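Local coordinates for protein kappa-carrageenase (Pseudoalteromonas carrageenovora, PDB 1DYP) that hydrolyses, through its family 16 glycoside hydrolase catalytic domain, internal beta-1,4 linkages between galactose 4-sulfate and 3,6-anhydrogalactose in kappa-carrageenan, at residues N24-D27 with N32-T35; T35-Y38 with S42-N45; K44-T49 with T58-S63; A78-Y83 with F245-N250; V133-I138 with P166-P171. The protein carries 1 engineered substitution. One frame throughout, in Å; residues are numbered along the deposited sequence.

Interaction 1: residues N24-D27 with N32-T35; sequences NVKD and NFQT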
# COMPACT_ATOMS: atom_id res chain seq x y z
N ASN A 24 3.09 4.37 -19.46
CA ASN A 24 3.55 5.16 -20.58
C ASN A 24 2.67 6.41 -20.59
O ASN A 24 3.07 7.46 -21.07
CB ASN A 24 3.40 4.38 -21.88
CG ASN A 24 4.33 3.19 -21.95
OD1 ASN A 24 5.53 3.33 -21.71
ND2 ASN A 24 3.79 2.03 -22.29
N VAL A 25 1.47 6.26 -20.04
CA VAL A 25 0.52 7.37 -19.95
C VAL A 25 -0.20 7.30 -18.62
O VAL A 25 -0.19 6.27 -17.95
CB VAL A 25 -0.55 7.30 -21.07
CG1 VAL A 25 0.11 7.39 -22.44
CG2 VAL A 25 -1.37 6.03 -20.93
N LYS A 26 -0.81 8.42 -18.23
CA LYS A 26 -1.57 8.48 -16.98
C LYS A 26 -3.00 8.12 -17.36
O LYS A 26 -3.71 8.91 -17.97
CB LYS A 26 -1.51 9.89 -16.39
CG LYS A 26 -2.22 10.03 -15.06
CD LYS A 26 -1.98 11.39 -14.43
CE LYS A 26 -2.78 11.54 -13.14
NZ LYS A 26 -2.58 12.86 -12.49
N ASP A 27 -3.40 6.90 -17.00
CA ASP A 27 -4.71 6.37 -17.33
C ASP A 27 -5.74 6.50 -16.21
O ASP A 27 -5.81 5.65 -15.33
CB ASP A 27 -4.54 4.90 -17.72
CG ASP A 27 -5.81 4.29 -18.29
OD1 ASP A 27 -6.88 4.91 -18.19
OD2 ASP A 27 -5.71 3.16 -18.82
N ASN A 32 -7.69 5.47 -10.12
CA ASN A 32 -8.29 6.59 -9.42
C ASN A 32 -7.07 7.25 -8.79
O ASN A 32 -6.44 6.68 -7.89
CB ASN A 32 -9.25 6.11 -8.34
CG ASN A 32 -9.93 7.25 -7.62
OD1 ASN A 32 -9.39 8.35 -7.52
ND2 ASN A 32 -11.13 6.99 -7.12
N PHE A 33 -6.71 8.44 -9.27
CA PHE A 33 -5.54 9.15 -8.76
C PHE A 33 -5.83 10.14 -7.63
O PHE A 33 -4.98 10.95 -7.27
CB PHE A 33 -4.84 9.88 -9.92
CG PHE A 33 -4.26 8.95 -10.95
CD1 PHE A 33 -3.12 8.20 -10.67
CD2 PHE A 33 -4.84 8.83 -12.21
CE1 PHE A 33 -2.57 7.34 -11.63
CE2 PHE A 33 -4.30 7.98 -13.17
CZ PHE A 33 -3.16 7.23 -12.88
N GLN A 34 -7.03 10.08 -7.08
CA GLN A 34 -7.40 10.95 -5.97
C GLN A 34 -8.53 10.27 -5.23
O GLN A 34 -9.70 10.63 -5.37
CB GLN A 34 -7.83 12.33 -6.49
CG GLN A 34 -8.01 13.35 -5.38
CD GLN A 34 -8.19 14.76 -5.91
OE1 GLN A 34 -7.27 15.33 -6.52
NE2 GLN A 34 -9.37 15.33 -5.69
N THR A 35 -8.16 9.27 -4.44
CA THR A 35 -9.11 8.47 -3.67
C THR A 35 -9.55 9.14 -2.38
O THR A 35 -9.20 10.29 -2.11
CB THR A 35 -8.49 7.12 -3.30
OG1 THR A 35 -7.42 7.32 -2.37
CG2 THR A 35 -7.94 6.43 -4.55
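Lys26 and Asp27 meet Phe33 across two loop segments whose backbones stay well apart, the closest CA pair, Asp27 and Asn32, being separated by 8.7 Å, so side chains do most of the touching. Lys26 reaches the ring because its CG is anti to the backbone N (chi1 -177°) and every later bond is extended, which draws the aliphatic chain along one face of Phe33. The two side chains run past each other in opposite directions. Lys26 CG lies 3.5 Å from Phe33 CE2, and farther out Lys26 CE sits over the face, 3.8 Å from the ring centroid, in a CH-pi contact. The ammonium forms an off-centre cation-pi interaction, with Lys26 NZ 4.9 Å from the centroid. Lysine suits the place because its methylenes cover the aromatic surface while its charge finds oxygens beyond: NZ donates to the backbone carbonyls of Asn45 and Ala48. Asp27 adds its carbonyl O, 3.5 Å from Phe33 CE2, while its OD1 accepts from the backbone N atoms of Thr29 and Lys30. Asn32 OD1 accepts from Gln34 N at 3.0 Å, an Asx turn that spans Phe33. The buried ring fills the space between short strand 31-32, where it meets Trp31, Ala48 of strand 48-51 and Ala89 of strand 75-95, while Lys26 also touches Val50.

Interaction 2: residues T35-Y38 with S42-N45; sequences TENY and SWKN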
# COMPACT_ATOMS: atom_id res chain seq x y z
N THR A 35 -8.16 9.27 -4.44
CA THR A 35 -9.11 8.47 -3.67
C THR A 35 -9.55 9.14 -2.38
O THR A 35 -9.20 10.29 -2.11
CB THR A 35 -8.49 7.12 -3.30
OG1 THR A 35 -7.42 7.32 -2.37
CG2 THR A 35 -7.94 6.43 -4.55
N GLU A 36 -10.33 8.41 -1.59
CA GLU A 36 -10.80 8.92 -0.32
C GLU A 36 -9.57 9.20 0.54
O GLU A 36 -8.56 8.50 0.43
CB GLU A 36 -11.72 7.88 0.36
CG GLU A 36 -11.04 6.67 1.02
CD GLU A 36 -10.45 5.65 0.03
OE1 GLU A 36 -10.80 5.67 -1.17
OE2 GLU A 36 -9.64 4.81 0.48
N ASN A 37 -9.65 10.22 1.38
CA ASN A 37 -8.53 10.59 2.23
C ASN A 37 -8.50 9.88 3.57
O ASN A 37 -9.52 9.47 4.10
CB ASN A 37 -8.50 12.10 2.47
CG ASN A 37 -8.16 12.88 1.22
OD1 ASN A 37 -7.19 12.57 0.53
ND2 ASN A 37 -8.95 13.91 0.92
N TYR A 38 -7.29 9.76 4.10
CA TYR A 38 -7.06 9.13 5.40
C TYR A 38 -5.66 9.52 5.84
O TYR A 38 -4.96 10.24 5.12
CB TYR A 38 -7.24 7.62 5.30
CG TYR A 38 -6.52 6.96 4.15
CD1 TYR A 38 -5.17 6.62 4.24
CD2 TYR A 38 -7.19 6.66 2.97
CE1 TYR A 38 -4.51 5.99 3.18
CE2 TYR A 38 -6.54 6.04 1.90
CZ TYR A 38 -5.21 5.71 2.02
OH TYR A 38 -4.57 5.09 0.97
N SER A 42 -3.47 14.54 2.32
CA SER A 42 -4.58 14.43 1.40
C SER A 42 -4.02 14.06 0.05
O SER A 42 -2.92 14.48 -0.31
CB SER A 42 -5.35 15.75 1.32
OG SER A 42 -5.93 16.08 2.56
N TRP A 43 -4.77 13.26 -0.69
CA TRP A 43 -4.35 12.87 -2.02
C TRP A 43 -4.70 13.98 -3.00
O TRP A 43 -5.74 14.63 -2.87
CB TRP A 43 -5.08 11.60 -2.46
CG TRP A 43 -4.95 10.46 -1.52
CD1 TRP A 43 -5.96 9.83 -0.86
CD2 TRP A 43 -3.74 9.78 -1.16
NE1 TRP A 43 -5.46 8.79 -0.11
CE2 TRP A 43 -4.10 8.74 -0.27
CE3 TRP A 43 -2.39 9.94 -1.50
CZ2 TRP A 43 -3.16 7.86 0.28
CZ3 TRP A 43 -1.45 9.07 -0.95
CH2 TRP A 43 -1.84 8.04 -0.07
N LYS A 44 -3.83 14.20 -3.97
CA LYS A 44 -4.08 15.21 -4.99
C LYS A 44 -3.71 14.61 -6.33
O LYS A 44 -2.61 14.07 -6.50
CB LYS A 44 -3.26 16.48 -4.74
CG LYS A 44 -3.65 17.23 -3.47
CD LYS A 44 -5.07 17.77 -3.54
CE LYS A 44 -5.42 18.55 -2.27
NZ LYS A 44 -6.79 19.13 -2.30
N ASN A 45 -4.63 14.70 -7.28
CA ASN A 45 -4.42 14.17 -8.62
C ASN A 45 -3.12 14.69 -9.22
O ASN A 45 -2.41 13.95 -9.92
CB ASN A 45 -5.59 14.55 -9.52
CG ASN A 45 -5.38 14.12 -10.95
OD1 ASN A 45 -5.13 12.95 -11.24
ND2 ASN A 45 -5.49 15.07 -11.88
O HOH W 1 -8.16 14.81 -1.73
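Trp43 is the hub on which the loop 35-38 closes, in the beta-sandwich (jelly-roll) fold of family 16 hydrolases, where strand 41-43 runs parallel to strand 75-95. The tight side is aromatic. The edge of the indole points at the face of Tyr38, with the planes at 73° and Trp43 CZ2 3.4 Å from Tyr38 CZ. Tyr38 can stand beside the indole because its CG lies between its own backbone N and carbonyl carbon (chi1 48°). Thr35 OG1 comes within 3.3 Å of Trp43 CD1, a small polar group that fits beside the pyrrole part of the indole. With an alanine at Trp43, the edge facing Tyr38 would be lost, which is likely to open a gap and let the tyrosine ring turn. The looser side belongs to exposed Asn37, whose amide bonds the backbone while its OD1 also lies close to the indole CD1; an amide suits this spot because it can accept and donate at once. Its ND2 donates to a water at 2.9 Å, and that water in turn donates to Trp43 O. Ser42, alongside, sends its hydroxyl to His64. The direct link is nearly straight: Trp43 N donates to Asn37 OD1 over 2.8 Å at 170°, from a position tilted out of the carbonyl plane.

Interaction 3: residues K44-T49 with T58-S63; sequences KNENAT and TTKRES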
# COMPACT_ATOMS: atom_id res chain seq x y z
N LYS A 44 -3.83 14.20 -3.97
CA LYS A 44 -4.08 15.21 -4.99
C LYS A 44 -3.71 14.61 -6.33
O LYS A 44 -2.61 14.07 -6.50
CB LYS A 44 -3.26 16.48 -4.74
CG LYS A 44 -3.65 17.23 -3.47
CD LYS A 44 -5.07 17.77 -3.54
CE LYS A 44 -5.42 18.55 -2.27
NZ LYS A 44 -6.79 19.13 -2.30
N ASN A 45 -4.63 14.70 -7.28
CA ASN A 45 -4.42 14.17 -8.62
C ASN A 45 -3.12 14.69 -9.22
O ASN A 45 -2.41 13.95 -9.92
CB ASN A 45 -5.59 14.55 -9.52
CG ASN A 45 -5.38 14.12 -10.95
OD1 ASN A 45 -5.13 12.95 -11.24
ND2 ASN A 45 -5.49 15.07 -11.88
N GLU A 46 -2.79 15.95 -8.96
CA GLU A 46 -1.57 16.52 -9.51
C GLU A 46 -0.30 15.93 -8.93
O GLU A 46 0.79 16.12 -9.49
CB GLU A 46 -1.57 18.05 -9.34
CG GLU A 46 -1.31 18.55 -7.93
CD GLU A 46 -1.15 20.06 -7.88
OE1 GLU A 46 -2.13 20.78 -8.14
OE2 GLU A 46 -0.03 20.53 -7.58
N ASN A 47 -0.42 15.20 -7.83
CA ASN A 47 0.75 14.58 -7.21
C ASN A 47 1.09 13.25 -7.87
O ASN A 47 2.06 12.60 -7.51
CB ASN A 47 0.52 14.38 -5.71
CG ASN A 47 0.67 15.67 -4.92
OD1 ASN A 47 0.34 15.73 -3.74
ND2 ASN A 47 1.18 16.70 -5.58
N ALA A 48 0.26 12.86 -8.83
CA ALA A 48 0.49 11.62 -9.57
C ALA A 48 0.81 12.03 -11.00
O ALA A 48 -0.04 12.58 -11.71
CB ALA A 48 -0.76 10.75 -9.54
N THR A 49 2.04 11.78 -11.43
CA THR A 49 2.44 12.13 -12.78
C THR A 49 3.09 10.96 -13.49
O THR A 49 3.70 10.10 -12.86
CB THR A 49 3.42 13.32 -12.78
OG1 THR A 49 4.58 13.00 -12.00
CG2 THR A 49 2.76 14.56 -12.20
N THR A 58 4.23 11.81 -5.77
CA THR A 58 4.95 12.80 -4.98
C THR A 58 4.29 13.27 -3.70
O THR A 58 3.08 13.50 -3.66
CB THR A 58 5.21 14.05 -5.85
OG1 THR A 58 5.91 13.66 -7.04
CG2 THR A 58 6.03 15.08 -5.09
N THR A 59 5.10 13.39 -2.65
CA THR A 59 4.62 13.92 -1.38
C THR A 59 5.20 15.32 -1.32
O THR A 59 6.41 15.51 -1.50
CB THR A 59 5.14 13.12 -0.17
OG1 THR A 59 4.64 11.78 -0.24
CG2 THR A 59 4.66 13.76 1.13
N LYS A 60 4.34 16.31 -1.11
CA LYS A 60 4.78 17.69 -1.05
C LYS A 60 4.42 18.33 0.27
O LYS A 60 3.44 17.94 0.91
CB LYS A 60 4.08 18.51 -2.14
CG LYS A 60 4.21 18.01 -3.57
CD LYS A 60 3.40 18.92 -4.49
CE LYS A 60 3.47 18.47 -5.94
NZ LYS A 60 2.62 19.35 -6.82
N ARG A 61 5.21 19.30 0.68
CA ARG A 61 4.89 20.05 1.89
C ARG A 61 3.82 20.98 1.33
O ARG A 61 4.10 21.82 0.47
CB ARG A 61 6.09 20.85 2.38
CG ARG A 61 5.77 21.83 3.49
CD ARG A 61 5.40 21.15 4.80
NE ARG A 61 5.16 22.17 5.83
CZ ARG A 61 4.04 22.86 5.96
NH1 ARG A 61 3.01 22.63 5.15
NH2 ARG A 61 3.95 23.81 6.88
N GLU A 62 2.59 20.82 1.80
CA GLU A 62 1.49 21.64 1.32
C GLU A 62 0.41 21.80 2.37
O GLU A 62 -0.36 20.88 2.62
CB GLU A 62 0.90 21.02 0.04
CG GLU A 62 -0.42 21.63 -0.38
CD GLU A 62 -0.81 21.26 -1.80
OE1 GLU A 62 -0.33 20.23 -2.32
OE2 GLU A 62 -1.62 22.01 -2.39
N SER A 63 0.38 22.96 3.00
CA SER A 63 -0.61 23.23 4.03
C SER A 63 -1.99 23.28 3.43
O SER A 63 -2.19 23.81 2.33
CB SER A 63 -0.31 24.55 4.73
OG SER A 63 0.93 24.49 5.41
O HOH W 2 4.34 13.41 -9.24
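Glu46 and Lys60 cross at about a right angle, the carboxylate end of one meeting the ammonium end of the other. The chain of Lys60, extended beyond CG, carries NZ across to the turn. Glu46 bends at its first torsion (chi1 73°, CG between the backbone N and the carbonyl carbon), which swings OE2 to 3.0 Å from Lys60 NZ. The bond, part of a salt bridge, is weak as a hydrogen bond, and the same Glu46 OE2 is also a ligand of a cadmium ion, so the oxygen is shared between two positive partners. Asn47 passes at a slant across the chain of Lys60. A leucine replacing Lys60 would probably leave Glu46 OE2 without its ammonium partner beside the cadmium ion. The backbone supplies the firmer link: Thr58 N donates to Asn47 O at 2.9 Å, nearly straight (171°) and in the carbonyl plane. A water donates to that same carbonyl at 3.0 Å and also bonds Thr49 OG1 and Thr58 OG1, two hydroxyls well suited to hold it. The 3-10 turn 45-47, with Asn47 N bonded to Lys44 O, thus leads into the hairpin of strands 48-51 and 54-70; farther along the same edge strand 75-95 takes over, Lys60 bonding Thr85 through the backbone, while Thr59 bonds Thr258 of strand 258-270 on the other edge.

Interaction 4: residues A78-Y83 with F245-N250; sequences ANYPLY and FYPSAN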
# COMPACT_ATOMS: atom_id res chain seq x y z
N ALA A 78 -13.81 19.51 11.78
CA ALA A 78 -13.87 20.33 10.58
C ALA A 78 -12.64 21.23 10.44
O ALA A 78 -12.01 21.59 11.43
CB ALA A 78 -15.13 21.19 10.59
N ASN A 79 -12.31 21.58 9.20
CA ASN A 79 -11.18 22.46 8.91
C ASN A 79 -9.92 22.08 9.68
O ASN A 79 -9.24 22.94 10.23
CB ASN A 79 -11.55 23.91 9.24
CG ASN A 79 -12.80 24.36 8.53
OD1 ASN A 79 -13.05 23.99 7.39
ND2 ASN A 79 -13.60 25.19 9.20
N TYR A 80 -9.61 20.78 9.70
CA TYR A 80 -8.43 20.31 10.41
C TYR A 80 -7.19 20.59 9.58
O TYR A 80 -7.08 20.15 8.43
CB TYR A 80 -8.57 18.81 10.68
CG TYR A 80 -7.54 18.25 11.63
CD1 TYR A 80 -6.31 17.78 11.17
CD2 TYR A 80 -7.80 18.19 13.00
CE1 TYR A 80 -5.37 17.26 12.05
CE2 TYR A 80 -6.87 17.67 13.89
CZ TYR A 80 -5.65 17.20 13.41
OH TYR A 80 -4.74 16.68 14.29
N PRO A 81 -6.23 21.33 10.15
CA PRO A 81 -5.00 21.64 9.41
C PRO A 81 -4.05 20.47 9.22
O PRO A 81 -3.70 19.77 10.17
CB PRO A 81 -4.38 22.76 10.24
CG PRO A 81 -4.80 22.41 11.63
CD PRO A 81 -6.25 22.01 11.46
N LEU A 82 -3.65 20.26 7.97
CA LEU A 82 -2.69 19.22 7.62
C LEU A 82 -1.56 19.91 6.89
O LEU A 82 -1.71 21.04 6.42
CB LEU A 82 -3.35 18.14 6.75
CG LEU A 82 -4.41 17.33 7.51
CD1 LEU A 82 -5.01 16.27 6.60
CD2 LEU A 82 -3.79 16.68 8.75
N TYR A 83 -0.42 19.23 6.76
CA TYR A 83 0.74 19.88 6.18
C TYR A 83 1.37 19.28 4.93
O TYR A 83 2.27 19.89 4.34
CB TYR A 83 1.79 20.01 7.28
CG TYR A 83 1.17 20.49 8.58
CD1 TYR A 83 0.81 21.82 8.74
CD2 TYR A 83 0.87 19.59 9.61
CE1 TYR A 83 0.16 22.25 9.90
CE2 TYR A 83 0.22 20.01 10.76
CZ TYR A 83 -0.13 21.34 10.90
OH TYR A 83 -0.79 21.76 12.04
N PHE A 245 -3.01 7.79 12.24
CA PHE A 245 -1.95 8.78 12.28
C PHE A 245 -2.51 10.13 12.69
O PHE A 245 -3.69 10.43 12.48
CB PHE A 245 -1.30 8.95 10.91
CG PHE A 245 -0.36 7.84 10.54
CD1 PHE A 245 0.82 7.63 11.26
CD2 PHE A 245 -0.63 7.01 9.45
CE1 PHE A 245 1.70 6.61 10.90
CE2 PHE A 245 0.24 5.99 9.09
CZ PHE A 245 1.41 5.79 9.82
N TYR A 246 -1.64 10.93 13.28
CA TYR A 246 -1.94 12.29 13.69
C TYR A 246 -0.70 13.07 13.26
O TYR A 246 0.39 12.50 13.17
CB TYR A 246 -2.11 12.41 15.20
CG TYR A 246 -3.47 11.98 15.70
CD1 TYR A 246 -3.77 10.63 15.89
CD2 TYR A 246 -4.47 12.92 15.96
CE1 TYR A 246 -5.03 10.24 16.33
CE2 TYR A 246 -5.73 12.54 16.39
CZ TYR A 246 -6.01 11.19 16.58
OH TYR A 246 -7.25 10.80 17.02
N PRO A 247 -0.85 14.36 12.96
CA PRO A 247 0.34 15.11 12.55
C PRO A 247 1.24 15.39 13.75
O PRO A 247 0.77 15.48 14.88
CB PRO A 247 -0.25 16.39 11.96
CG PRO A 247 -1.52 16.58 12.74
CD PRO A 247 -2.07 15.18 12.85
N SER A 248 2.54 15.51 13.49
CA SER A 248 3.48 15.83 14.57
C SER A 248 3.75 17.32 14.44
O SER A 248 3.14 17.99 13.61
CB SER A 248 4.79 15.06 14.39
OG SER A 248 5.53 15.60 13.31
N ALA A 249 4.67 17.83 15.25
CA ALA A 249 5.00 19.25 15.21
C ALA A 249 6.06 19.53 14.15
O ALA A 249 6.40 20.68 13.88
CB ALA A 249 5.49 19.72 16.57
N ASN A 250 6.59 18.47 13.55
CA ASN A 250 7.60 18.63 12.51
C ASN A 250 6.93 18.72 11.16
O ASN A 250 6.46 17.72 10.61
CB ASN A 250 8.58 17.46 12.50
CG ASN A 250 9.67 17.62 11.45
OD1 ASN A 250 9.42 18.13 10.36
ND2 ASN A 250 10.88 17.18 11.78
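Tyr80 swings its CG anti to the backbone N (chi1 -169°) and Tyr83 places its own beside the backbone N (chi1 -45°), and with these two torsions both rings come to meet Pro247. Each presents an edge to the proline. Tyr80 and Pro247 approach from opposite directions, with Tyr80 OH 3.4 Å from Pro247 CD and Tyr80 CE1 4.0 Å from Pro247 CG. Tyr83 crosses the proline at about a right angle, and Pro247 CB lies near the plane of its ring, 3.8 Å from Tyr83 CE2. One compact pyrrolidine is therefore approached by one tyrosine at CG and CD and by the other at CB. Proline suits the place: its ring is rigid and apolar, and it has no backbone N-H needing a partner among the aromatic edges. Tyr246 adds only a looser touch, its CD2 4.1 Å from Tyr80 OH, and turns its hydroxyl to Asp70 and the backbone of Cys72. Tyr80 is backed by Phe68, whose ring stacks on it, while Val40 also touches Pro247. Beyond the proline the chain bends through an ST turn, where Asn250 N donates to Ser248 OG at 3.1 Å. Strands 80-83 and 245-247 run nearly perpendicular (86°), with their axes 8.4 Å apart and no hydrogen bond between the two segments. This is side-chain packing of a small antiparallel hairpin, strands 238-241 and 244-247, across long strand 75-95 of the beta-sandwich; the loop preceding that hairpin carries Arg234, important for substrate recognition.

Interaction 5: residues V133-I138 with P166-P171; sequences VQYSEI and PTWMRP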
# COMPACT_ATOMS: atom_id res chain seq x y z
N VAL A 133 -15.12 -11.65 7.85
CA VAL A 133 -14.04 -10.71 7.58
C VAL A 133 -14.68 -9.48 6.93
O VAL A 133 -15.25 -9.57 5.84
CB VAL A 133 -12.99 -11.30 6.63
CG1 VAL A 133 -11.96 -10.25 6.26
CG2 VAL A 133 -12.30 -12.49 7.31
N GLN A 134 -14.58 -8.34 7.61
CA GLN A 134 -15.17 -7.10 7.12
C GLN A 134 -14.21 -6.29 6.27
O GLN A 134 -14.63 -5.41 5.52
CB GLN A 134 -15.63 -6.23 8.29
CG GLN A 134 -16.49 -6.92 9.32
CD GLN A 134 -17.08 -5.95 10.32
OE1 GLN A 134 -16.51 -4.90 10.60
NE2 GLN A 134 -18.24 -6.30 10.87
N TYR A 135 -12.92 -6.57 6.41
CA TYR A 135 -11.90 -5.82 5.68
C TYR A 135 -10.66 -6.66 5.45
O TYR A 135 -10.20 -7.36 6.35
CB TYR A 135 -11.53 -4.57 6.49
CG TYR A 135 -10.38 -3.76 5.92
CD1 TYR A 135 -10.55 -3.01 4.76
CD2 TYR A 135 -9.14 -3.73 6.56
CE1 TYR A 135 -9.50 -2.25 4.24
CE2 TYR A 135 -8.09 -2.97 6.04
CZ TYR A 135 -8.28 -2.24 4.89
OH TYR A 135 -7.25 -1.48 4.37
N SER A 136 -10.13 -6.60 4.23
CA SER A 136 -8.92 -7.34 3.87
C SER A 136 -7.92 -6.39 3.22
O SER A 136 -8.28 -5.61 2.33
CB SER A 136 -9.24 -8.46 2.87
OG SER A 136 -10.12 -9.42 3.42
N GLU A 137 -6.67 -6.45 3.66
CA GLU A 137 -5.62 -5.61 3.10
C GLU A 137 -4.33 -6.40 3.01
O GLU A 137 -3.86 -6.97 3.99
CB GLU A 137 -5.38 -4.39 4.00
CG GLU A 137 -4.27 -3.47 3.51
CD GLU A 137 -3.92 -2.38 4.51
OE1 GLU A 137 -4.82 -1.97 5.27
OE2 GLU A 137 -2.76 -1.93 4.54
N ILE A 138 -3.76 -6.45 1.81
CA ILE A 138 -2.49 -7.13 1.60
C ILE A 138 -1.49 -6.08 1.18
O ILE A 138 -1.67 -5.39 0.18
CB ILE A 138 -2.57 -8.21 0.50
CG1 ILE A 138 -3.54 -9.32 0.91
CG2 ILE A 138 -1.17 -8.80 0.26
CD1 ILE A 138 -3.68 -10.45 -0.11
N PRO A 166 -16.23 -7.18 15.87
CA PRO A 166 -15.34 -6.91 14.74
C PRO A 166 -13.99 -6.54 15.35
O PRO A 166 -13.89 -5.59 16.13
CB PRO A 166 -16.00 -5.73 14.05
CG PRO A 166 -17.46 -5.96 14.34
CD PRO A 166 -17.44 -6.35 15.80
N THR A 167 -12.96 -7.30 15.01
CA THR A 167 -11.64 -7.05 15.57
C THR A 167 -10.58 -6.70 14.55
O THR A 167 -10.44 -7.37 13.53
CB THR A 167 -11.17 -8.29 16.36
OG1 THR A 167 -12.11 -8.58 17.40
CG2 THR A 167 -9.80 -8.04 16.97
N TRP A 168 -9.82 -5.65 14.85
CA TRP A 168 -8.75 -5.22 13.97
C TRP A 168 -7.50 -6.04 14.24
O TRP A 168 -7.14 -6.29 15.39
CB TRP A 168 -8.41 -3.75 14.19
CG TRP A 168 -9.07 -2.83 13.24
CD1 TRP A 168 -10.21 -2.10 13.45
CD2 TRP A 168 -8.63 -2.52 11.92
NE1 TRP A 168 -10.50 -1.35 12.34
CE2 TRP A 168 -9.55 -1.59 11.38
CE3 TRP A 168 -7.55 -2.94 11.13
CZ2 TRP A 168 -9.42 -1.06 10.09
CZ3 TRP A 168 -7.42 -2.42 9.85
CH2 TRP A 168 -8.35 -1.49 9.34
N MSE A 169 -6.84 -6.45 13.16
CA MSE A 169 -5.61 -7.20 13.28
C MSE A 169 -4.59 -6.49 12.41
O MSE A 169 -4.79 -6.31 11.21
CB MSE A 169 -5.80 -8.65 12.83
CG MSE A 169 -6.59 -9.49 13.84
SE MSE A 169 -6.89 -11.30 13.29
CE MSE A 169 -5.06 -11.92 13.31
N ARG A 170 -3.50 -6.07 13.04
CA ARG A 170 -2.44 -5.35 12.35
C ARG A 170 -1.12 -6.08 12.56
O ARG A 170 -1.00 -6.89 13.48
CB ARG A 170 -2.36 -3.92 12.87
CG ARG A 170 -3.69 -3.18 12.76
CD ARG A 170 -3.61 -1.77 13.31
NE ARG A 170 -4.89 -1.07 13.21
CZ ARG A 170 -5.96 -1.35 13.95
N PRO A 171 -0.12 -5.79 11.73
CA PRO A 171 1.18 -6.45 11.88
C PRO A 171 1.82 -6.29 13.26
O PRO A 171 2.45 -7.21 13.76
CB PRO A 171 2.02 -5.84 10.76
CG PRO A 171 1.39 -4.50 10.55
CD PRO A 171 -0.08 -4.81 10.63
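Tyr135 and Trp168 meet with their planes 52° apart and the tyrosine ring centroid 5.4 Å from that of the six-membered indole ring. The closest carbons are Tyr135 CE2 and Trp168 CH2, at 3.6 Å. Over one face of the indole, toward the rim, lies Arg170 CZ, 3.1 Å above the plane and the last atom built in a guanidinium that is only partly modelled. At the edge of the tyrosine, in its plane, is Glu137 OE1. Tyr135 OH donates to this oxygen over 2.6 Å, reaching it from above the carboxylate plane. Tyrosine fits here because one side chain can offer carbon surface to Trp168 and a hydroxyl to Glu137. At the other end, the amide of Gln134 crosses Pro166 obliquely, with its NE2 3.6 Å from Pro166 CG; the same nitrogen donates to Leu127 O. A classic beta bulge sets Gln134 and Tyr135 together opposite Ile159, and strand 151-162 lies between the two segments. Glu137 is the nucleophile of the tunnel-shaped active site, and with Asp139 and the proton donor Glu142 it belongs to the Glu-x-Asp-x-x-Glu signature of this family; the bond from Tyr135 is consistent with a role in positioning the nucleophile's carboxylate.

Interactions 1, 2 and 3 form one continuous region: the first two share Thr35, the second and third share Lys44 and Asn45, and from interaction 1 Gln34 reaches Asn45, and Lys26 reaches Asn45 and Ala48. Interaction 4 joins this region through strand pairing, for Glu62 N lies 2.7 Å from Tyr83 O where strands 54-70 and 75-95 run side by side, and Leu82 packs on Ser42. Interaction 5 stands apart, its centre 21 Å from that of interaction 2, and carries the nucleophile Glu137. Interaction 2 comes closest to the catalytic region among the others, with the side chain of Tyr38 about 8 Å from those of Glu137 and Arg234.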